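Local coordinates for Aureochrome1 (Vaucheria frigida, PDB 3UE6), which senses blue light through a flavin mononucleotide bound in its LOV domain, a member of the PAS family, at residues V61-G66 and Y73-I78. Sequence-based numbering, arbitrary orientation.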
loop_
_atom_site.group_PDB
_atom_site.type_symbol
_atom_site.label_atom_id
_atom_site.label_comp_id
_atom_site.label_asym_id
_atom_site.label_seq_id
_atom_site.Cartn_x
_atom_site.Cartn_y
_atom_site.Cartn_z
ATOM N N VAL A 61 4.077 10.270 1.691
ATOM C CA VAL A 61 3.913 10.104 3.130
ATOM C C VAL A 61 4.536 8.798 3.628
ATOM O O VAL A 61 4.668 8.579 4.833
ATOM C CB VAL A 61 2.438 10.213 3.555
ATOM C CG1 VAL A 61 1.971 11.658 3.435
ATOM C CG2 VAL A 61 1.563 9.296 2.708
ATOM N N TYR A 62 4.916 7.935 2.691
ATOM C CA TYR A 62 5.777 6.801 3.000
ATOM C C TYR A 62 6.573 6.383 1.766
ATOM O O TYR A 62 6.086 6.488 0.641
ATOM C CB TYR A 62 4.987 5.617 3.568
ATOM C CG TYR A 62 5.881 4.433 3.883
ATOM C CD1 TYR A 62 6.451 4.280 5.140
ATOM C CD2 TYR A 62 6.176 3.485 2.913
ATOM C CE1 TYR A 62 7.283 3.211 5.425
ATOM C CE2 TYR A 62 7.005 2.415 3.185
ATOM C CZ TYR A 62 7.554 2.279 4.442
ATOM O OH TYR A 62 8.379 1.211 4.712
ATOM N N ALA A 63 7.798 5.910 1.983
ATOM C CA ALA A 63 8.637 5.414 0.895
ATOM C C ALA A 63 9.440 4.194 1.348
ATOM O O ALA A 63 10.058 4.208 2.417
ATOM C CB ALA A 63 9.565 6.511 0.394
ATOM N N SER A 64 9.420 3.137 0.540
ATOM C CA SER A 64 10.094 1.891 0.897
ATOM C C SER A 64 11.604 2.052 0.808
ATOM O O SER A 64 12.099 2.909 0.076
ATOM C CB SER A 64 9.623 0.743 0.002
ATOM O OG SER A 64 9.809 1.041 -1.367
ATOM N N ARG A 65 12.341 1.232 1.553
ATOM C CA ARG A 65 13.796 1.328 1.542
ATOM C C ARG A 65 14.324 1.061 0.139
ATOM O O ARG A 65 15.368 1.582 -0.251
ATOM C CB ARG A 65 14.429 0.353 2.538
ATOM C CG ARG A 65 14.355 -1.099 2.111
ATOM C CD ARG A 65 15.396 -1.958 2.823
ATOM N NE ARG A 65 15.026 -2.278 4.199
ATOM C CZ ARG A 65 15.377 -3.400 4.820
ATOM N NH1 ARG A 65 16.098 -4.312 4.186
ATOM N NH2 ARG A 65 15.004 -3.614 6.072
ATOM N N GLY A 66 13.597 0.248 -0.619
ATOM C CA GLY A 66 13.996 -0.077 -1.975
ATOM C C GLY A 66 13.990 1.170 -2.828
ATOM O O GLY A 66 14.901 1.402 -3.624
ATOM N N TYR A 73 17.921 9.110 -2.641
ATOM C CA TYR A 73 17.478 10.115 -1.678
ATOM C C TYR A 73 17.285 9.511 -0.299
ATOM O O TYR A 73 17.029 8.317 -0.171
ATOM C CB TYR A 73 16.150 10.727 -2.120
ATOM C CG TYR A 73 16.248 11.591 -3.350
ATOM C CD1 TYR A 73 16.593 12.928 -3.250
ATOM C CD2 TYR A 73 15.998 11.071 -4.609
ATOM C CE1 TYR A 73 16.689 13.730 -4.369
ATOM C CE2 TYR A 73 16.089 11.860 -5.742
ATOM C CZ TYR A 73 16.435 13.190 -5.616
ATOM O OH TYR A 73 16.529 13.982 -6.732
ATOM N N SER A 74 17.396 10.335 0.735
ATOM C CA SER A 74 17.065 9.869 2.070
ATOM C C SER A 74 15.594 10.147 2.327
ATOM O O SER A 74 14.999 11.023 1.698
ATOM C CB SER A 74 17.938 10.543 3.129
ATOM O OG SER A 74 17.312 11.707 3.647
ATOM N N LEU A 75 15.001 9.414 3.262
ATOM C CA LEU A 75 13.556 9.458 3.482
ATOM C C LEU A 75 12.974 10.814 3.889
ATOM O O LEU A 75 11.903 11.199 3.409
ATOM C CB LEU A 75 13.146 8.396 4.508
ATOM C CG LEU A 75 11.795 8.602 5.195
ATOM C CD1 LEU A 75 10.654 8.226 4.262
ATOM C CD2 LEU A 75 11.722 7.803 6.487
ATOM N N ASP A 76 13.662 11.540 4.762
ATOM C CA ASP A 76 13.136 12.818 5.228
ATOM C C ASP A 76 12.979 13.807 4.075
ATOM O O ASP A 76 11.957 14.487 3.964
ATOM C CB ASP A 76 14.043 13.410 6.308
ATOM C CG ASP A 76 14.141 12.526 7.535
ATOM O OD1 ASP A 76 13.194 11.752 7.789
ATOM O OD2 ASP A 76 15.164 12.606 8.247
ATOM N N GLN A 77 13.977 13.856 3.199
ATOM C CA GLN A 77 13.937 14.754 2.052
ATOM C C GLN A 77 12.772 14.375 1.149
ATOM O O GLN A 77 12.074 15.236 0.614
ATOM C CB GLN A 77 15.251 14.692 1.274
ATOM C CG GLN A 77 16.227 13.646 1.787
ATOM C CD GLN A 77 17.583 13.734 1.113
ATOM O OE1 GLN A 77 17.731 13.388 -0.059
ATOM N NE2 GLN A 77 18.582 14.200 1.853
ATOM N N ILE A 78 12.573 13.072 0.989
ATOM C CA ILE A 78 11.496 12.543 0.163
ATOM C C ILE A 78 10.118 12.922 0.702
ATOM O O ILE A 78 9.206 13.217 -0.070
ATOM C CB ILE A 78 11.581 11.010 0.042
ATOM C CG1 ILE A 78 12.594 10.617 -1.035
ATOM C CG2 ILE A 78 10.212 10.423 -0.268
ATOM C CD1 ILE A 78 12.634 9.131 -1.322
#
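A63, at the end of strand 60-63, turns its methyl group toward the short helix 75-78 and meets two aliphatic side chains there, I78 and L75. The closer approach is to I78: A63 CB lies 4.0 Å from I78 CG2. In I78, chi1 of -82° holds CG2 anti to the backbone N and CG1 anti to the carbonyl carbon; CG2, not the longer CG1-CD1 branch, is what meets the alanine methyl. L75 comes from one turn earlier in the helix. Its CD1 reaches the strand at 4.4 Å from A63 CB and 4.3 Å from A63 N, thus beside the backbone as well as the methyl; with CG roughly anti to the backbone N (chi1 160°) and the CA-CB bond already directed at the strand, CD1 is carried to A63. A63 and L75 also have the nearest CA atoms across the segments, 6.9 Å apart.

Within 73-78, a bond from S74 N to Q77 OE1 is doubtful, because Q77 CG sits too close to S74 in the model.

Helix 65-71 joins the two segments and lends F67 and L68 to the packing on I78; L68 also touches L75. V49 of strand 48-52 also packs on A63, and Y62 and V61 pair with I50 in a classic beta bulge. V61 and Y62, pointing away from the helix, pack instead on Y62 and V61 of the second subunit.

The contact therefore ties the edge strand of the PAS sheet to the helical side of the LOV domain; the side chain of I78 lies about 10 Å from the bound FMN. With 112 Å² buried and only apolar carbons meeting between the side chains, its cohesion is dispersive and hydrophobic, with little directional constraint.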